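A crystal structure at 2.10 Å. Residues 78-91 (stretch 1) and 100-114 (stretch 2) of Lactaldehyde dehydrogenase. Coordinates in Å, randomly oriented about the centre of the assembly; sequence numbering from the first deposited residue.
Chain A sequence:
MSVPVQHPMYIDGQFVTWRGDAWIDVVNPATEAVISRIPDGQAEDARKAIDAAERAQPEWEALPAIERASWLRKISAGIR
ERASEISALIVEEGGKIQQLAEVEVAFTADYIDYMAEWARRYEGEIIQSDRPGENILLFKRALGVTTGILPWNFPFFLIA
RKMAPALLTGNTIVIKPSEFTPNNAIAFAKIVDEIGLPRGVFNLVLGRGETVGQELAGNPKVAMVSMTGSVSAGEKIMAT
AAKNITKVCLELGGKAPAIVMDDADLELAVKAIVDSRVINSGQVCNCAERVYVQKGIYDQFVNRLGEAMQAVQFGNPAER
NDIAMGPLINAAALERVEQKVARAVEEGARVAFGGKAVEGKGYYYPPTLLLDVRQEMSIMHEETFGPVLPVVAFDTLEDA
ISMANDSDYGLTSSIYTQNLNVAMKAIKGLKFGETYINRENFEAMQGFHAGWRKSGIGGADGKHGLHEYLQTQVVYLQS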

# COMPACT_ATOMS: atom_id res chain seq x y z
N GLY A 78 2.87 25.06 21.11
CA GLY A 78 2.30 25.72 22.27
C GLY A 78 2.47 24.83 23.49
O GLY A 78 2.74 25.30 24.60
N ILE A 79 2.31 23.52 23.29
CA ILE A 79 2.48 22.56 24.37
C ILE A 79 3.92 22.52 24.93
O ILE A 79 4.12 22.54 26.15
CB ILE A 79 2.09 21.13 23.90
CG1 ILE A 79 0.57 21.06 23.68
CG2 ILE A 79 2.57 20.10 24.91
CD1 ILE A 79 0.09 19.75 23.06
N ARG A 80 4.91 22.48 24.04
CA ARG A 80 6.30 22.48 24.49
C ARG A 80 6.65 23.74 25.30
O ARG A 80 7.40 23.68 26.27
CB ARG A 80 7.25 22.34 23.29
CG ARG A 80 7.12 21.02 22.55
CD ARG A 80 8.27 20.78 21.57
NE ARG A 80 8.12 19.52 20.86
CZ ARG A 80 7.48 19.38 19.70
NH1 ARG A 80 6.94 20.43 19.10
NH2 ARG A 80 7.37 18.17 19.15
N GLU A 81 6.08 24.88 24.90
CA GLU A 81 6.30 26.14 25.60
C GLU A 81 5.78 26.11 27.07
O GLU A 81 6.33 26.76 27.95
CB GLU A 81 5.61 27.29 24.86
CG GLU A 81 6.37 27.81 23.64
CD GLU A 81 5.52 28.74 22.79
OE1 GLU A 81 4.89 29.66 23.36
OE2 GLU A 81 5.48 28.56 21.55
N ARG A 82 4.71 25.36 27.28
CA ARG A 82 4.11 25.23 28.61
C ARG A 82 4.32 23.84 29.25
O ARG A 82 3.62 23.48 30.20
CB ARG A 82 2.61 25.52 28.52
CG ARG A 82 2.30 26.89 27.98
CD ARG A 82 0.81 27.15 27.91
NE ARG A 82 0.56 28.56 27.62
CZ ARG A 82 -0.63 29.15 27.70
NH1 ARG A 82 -1.70 28.47 28.06
NH2 ARG A 82 -0.73 30.45 27.44
N ALA A 83 5.28 23.08 28.72
CA ALA A 83 5.57 21.74 29.21
C ALA A 83 5.59 21.56 30.75
O ALA A 83 4.82 20.77 31.30
CB ALA A 83 6.89 21.24 28.60
N SER A 84 6.47 22.28 31.44
CA SER A 84 6.55 22.15 32.89
C SER A 84 5.21 22.46 33.59
O SER A 84 4.82 21.79 34.55
CB SER A 84 7.66 23.05 33.45
OG SER A 84 7.40 24.42 33.16
N GLU A 85 4.51 23.48 33.10
CA GLU A 85 3.22 23.84 33.66
C GLU A 85 2.19 22.68 33.54
O GLU A 85 1.49 22.35 34.49
CB GLU A 85 2.66 25.08 32.95
CG GLU A 85 1.36 25.61 33.55
CD GLU A 85 0.65 26.59 32.62
OE1 GLU A 85 1.32 27.46 32.02
OE2 GLU A 85 -0.60 26.49 32.51
N ILE A 86 2.12 22.10 32.34
CA ILE A 86 1.22 20.99 32.07
C ILE A 86 1.62 19.70 32.84
O ILE A 86 0.77 18.97 33.35
CB ILE A 86 1.16 20.70 30.55
CG1 ILE A 86 0.69 21.96 29.81
CG2 ILE A 86 0.21 19.54 30.26
CD1 ILE A 86 0.73 21.84 28.31
N SER A 87 2.93 19.44 32.91
CA SER A 87 3.43 18.28 33.63
C SER A 87 2.99 18.32 35.11
O SER A 87 2.59 17.30 35.67
CB SER A 87 4.96 18.24 33.57
OG SER A 87 5.42 18.04 32.25
N ALA A 88 3.09 19.51 35.70
CA ALA A 88 2.69 19.71 37.08
C ALA A 88 1.19 19.44 37.28
O ALA A 88 0.77 18.86 38.28
CB ALA A 88 3.04 21.14 37.53
N LEU A 89 0.39 19.88 36.30
CA LEU A 89 -1.04 19.64 36.35
C LEU A 89 -1.34 18.14 36.37
O LEU A 89 -2.17 17.67 37.15
CB LEU A 89 -1.74 20.29 35.15
CG LEU A 89 -1.73 21.81 35.10
CD1 LEU A 89 -2.33 22.29 33.78
CD2 LEU A 89 -2.52 22.37 36.29
N ILE A 90 -0.63 17.40 35.51
CA ILE A 90 -0.81 15.96 35.45
C ILE A 90 -0.38 15.29 36.77
O ILE A 90 -1.10 14.44 37.31
CB ILE A 90 0.00 15.36 34.27
CG1 ILE A 90 -0.48 15.98 32.96
CG2 ILE A 90 -0.15 13.84 34.25
CD1 ILE A 90 0.27 15.49 31.73
N VAL A 91 0.78 15.69 37.27
CA VAL A 91 1.27 15.17 38.55
C VAL A 91 0.23 15.38 39.67
O VAL A 91 -0.16 14.44 40.37
CB VAL A 91 2.57 15.90 38.99
CG1 VAL A 91 2.97 15.46 40.38
CG2 VAL A 91 3.69 15.63 38.00
N LEU A 100 7.53 10.76 34.74
CA LEU A 100 6.61 10.24 33.76
C LEU A 100 5.68 11.31 33.18
O LEU A 100 5.38 11.30 32.00
CB LEU A 100 5.80 9.09 34.35
CG LEU A 100 6.73 7.96 34.80
CD1 LEU A 100 5.93 6.87 35.46
CD2 LEU A 100 7.52 7.42 33.60
N ALA A 101 5.25 12.24 34.04
CA ALA A 101 4.43 13.33 33.56
C ALA A 101 5.19 14.13 32.48
O ALA A 101 4.65 14.43 31.42
CB ALA A 101 4.06 14.25 34.71
N GLU A 102 6.45 14.44 32.77
CA GLU A 102 7.28 15.14 31.81
C GLU A 102 7.38 14.39 30.47
O GLU A 102 7.28 14.99 29.40
CB GLU A 102 8.68 15.36 32.38
CG GLU A 102 8.79 16.58 33.27
CD GLU A 102 10.14 16.71 33.93
OE1 GLU A 102 11.17 16.50 33.24
OE2 GLU A 102 10.17 17.03 35.14
N VAL A 103 7.59 13.08 30.54
CA VAL A 103 7.65 12.28 29.34
C VAL A 103 6.32 12.32 28.56
O VAL A 103 6.30 12.53 27.35
CB VAL A 103 8.02 10.81 29.67
CG1 VAL A 103 7.84 9.94 28.44
CG2 VAL A 103 9.47 10.75 30.14
N GLU A 104 5.21 12.13 29.28
CA GLU A 104 3.91 12.19 28.62
C GLU A 104 3.70 13.50 27.83
O GLU A 104 3.27 13.48 26.68
CB GLU A 104 2.77 12.05 29.64
CG GLU A 104 1.41 11.95 28.96
CD GLU A 104 0.25 11.89 29.93
OE1 GLU A 104 0.48 11.60 31.13
OE2 GLU A 104 -0.90 12.11 29.50
N VAL A 105 4.02 14.64 28.45
CA VAL A 105 3.88 15.93 27.78
C VAL A 105 4.76 16.06 26.53
O VAL A 105 4.29 16.44 25.46
CB VAL A 105 4.18 17.09 28.75
CG1 VAL A 105 4.18 18.43 28.00
CG2 VAL A 105 3.13 17.13 29.87
N ALA A 106 6.05 15.73 26.67
CA ALA A 106 6.95 15.79 25.53
C ALA A 106 6.52 14.81 24.41
O ALA A 106 6.54 15.16 23.23
CB ALA A 106 8.37 15.47 25.99
N PHE A 107 6.11 13.61 24.80
CA PHE A 107 5.65 12.61 23.84
C PHE A 107 4.38 13.07 23.09
O PHE A 107 4.25 12.85 21.89
CB PHE A 107 5.35 11.28 24.56
CG PHE A 107 4.95 10.16 23.64
CD1 PHE A 107 5.88 9.57 22.79
CD2 PHE A 107 3.64 9.69 23.63
CE1 PHE A 107 5.51 8.52 21.93
CE2 PHE A 107 3.26 8.64 22.77
CZ PHE A 107 4.19 8.05 21.93
N THR A 108 3.46 13.70 23.82
CA THR A 108 2.24 14.20 23.24
C THR A 108 2.52 15.23 22.11
O THR A 108 1.89 15.18 21.04
CB THR A 108 1.34 14.85 24.32
OG1 THR A 108 0.95 13.84 25.26
CG2 THR A 108 0.08 15.45 23.71
N ALA A 109 3.47 16.12 22.36
CA ALA A 109 3.86 17.11 21.37
C ALA A 109 4.49 16.43 20.14
O ALA A 109 4.18 16.78 19.00
CB ALA A 109 4.85 18.11 21.97
N ASP A 110 5.38 15.48 20.38
CA ASP A 110 6.00 14.75 19.27
C ASP A 110 4.95 13.94 18.47
O ASP A 110 5.00 13.86 17.25
CB ASP A 110 7.09 13.80 19.77
CG ASP A 110 8.26 14.53 20.40
OD1 ASP A 110 8.52 15.70 20.02
OD2 ASP A 110 8.93 13.94 21.26
N TYR A 111 3.99 13.37 19.19
CA TYR A 111 2.92 12.60 18.56
C TYR A 111 2.09 13.47 17.60
O TYR A 111 1.81 13.07 16.47
CB TYR A 111 2.02 11.99 19.63
CG TYR A 111 0.99 11.02 19.11
CD1 TYR A 111 -0.22 11.46 18.60
CD2 TYR A 111 1.21 9.64 19.16
CE1 TYR A 111 -1.19 10.57 18.16
CE2 TYR A 111 0.25 8.74 18.73
CZ TYR A 111 -0.95 9.21 18.23
OH TYR A 111 -1.92 8.32 17.83
N ILE A 112 1.73 14.67 18.06
CA ILE A 112 0.97 15.60 17.23
C ILE A 112 1.76 15.96 15.94
O ILE A 112 1.21 15.94 14.85
CB ILE A 112 0.62 16.89 18.01
CG1 ILE A 112 -0.35 16.54 19.15
CG2 ILE A 112 0.01 17.93 17.07
CD1 ILE A 112 -0.77 17.72 20.04
N ASP A 113 3.04 16.29 16.10
CA ASP A 113 3.88 16.60 14.96
C ASP A 113 3.94 15.40 13.99
O ASP A 113 3.83 15.57 12.77
CB ASP A 113 5.31 16.95 15.40
CG ASP A 113 5.42 18.37 15.95
OD1 ASP A 113 4.56 19.21 15.62
OD2 ASP A 113 6.39 18.63 16.69
N TYR A 114 4.14 14.21 14.55
CA TYR A 114 4.17 12.99 13.75
C TYR A 114 2.88 12.83 12.92
O TYR A 114 2.93 12.60 11.71
CB TYR A 114 4.37 11.76 14.65
CG TYR A 114 4.04 10.45 13.97
CD1 TYR A 114 4.91 9.87 13.05
CD2 TYR A 114 2.83 9.82 14.21
CE1 TYR A 114 4.56 8.70 12.36
CE2 TYR A 114 2.46 8.66 13.53
CZ TYR A 114 3.33 8.11 12.61
OH TYR A 114 2.93 6.99 11.93
O HOH W 1 8.40 17.29 22.66

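Stretch 1 is helical at both ends but interrupted at Arg82, whose phi/psi of -110/18 leave the helical region. The first helix ends here with weak hydrogen bonds from Arg82 N to the carbonyl oxygens of Gly78 and Ile79, and Arg82 occupies the N-cap position of the helix that follows, 83-91. Stretch 2, by contrast, is helical throughout. The axes of helices 83-91 and 100-114 approach to 8.5 Å, and their N-to-C directions differ by 127°, so the two run in roughly opposed but clearly oblique directions. The backbones are nearest where side chains are small: the CA atoms of Ser87 and Ala101 lie 5.1 Å apart, whereas those of Ala83 and Val105 are separated by 6.2 Å and those of Ile79 and Ala109 by 6.4 Å.

The close approach at Ser87 brings its backbone O to 3.5 Å from Ala101 CB. The serine hydroxyl is directed back into its own helix, with Ser87 OG donating to Ala83 O at 3.0 Å. This bond satisfies the hydroxyl locally while it packs against the second stretch, where Ser87 OG lies 3.4 Å from Val105 CG2. Ala101 is further enclosed by Val91, whose CG2 comes within 3.6 Å of Ala101 CB, and by Ile90.

Val105 has the largest area covered by the opposing stretch, 101 Å², and acts as a knob among Ile79, Ala83, Ile86 and Ser87. Its two methyl groups engage different parts of this surface: Val105 CG1 meets Ile79 CG2 at 3.9 Å and Ala83 CB at 3.9 Å, while Val105 CG2 meets Ile86 CG2 at 3.8 Å and Ile90 CD1 at 3.8 Å. The hole thus spans the interruption at Arg82, drawing on residues from both helical segments of stretch 1.

A reciprocal knob is supplied by Ile79, which sits among Val105, Thr108, Ala109 and Ile112. The end of its side chain reaches Ile112, with Ile79 CD1 3.7 Å from Ile112 CD1. Thr108, bordering this hole, keeps its hydroxyl within its own helix through a 2.7 Å hydrogen bond from Thr108 OG1 to Glu104 O.

Polar contacts across the stretches centre on Arg80. Its CA-to-CB bond points sideways, but the extended side chain carries the guanidinium to two aspartates one helical turn apart. Arg80 NH2 forms salt-bridging hydrogen bonds with Asp113 OD2 at 2.7 Å and Asp110 OD1 at 2.9 Å; a weak bond from Arg80 NH1 to Asp113 OD2 measures 3.1 Å. Both carboxylate oxygens lie at the guanidinium edge, near its plane, leaving one face to pack over Ala109 CB, 3.7 Å from Arg80 CZ. Water 1 completes the cluster, accepting from Arg80 NE at 2.9 Å and donating to Ala106 O at 2.9 Å and Asp110 OD1 at 3.1 Å. Asp110 OD1 therefore receives both a direct and a water-mediated link to the arginine.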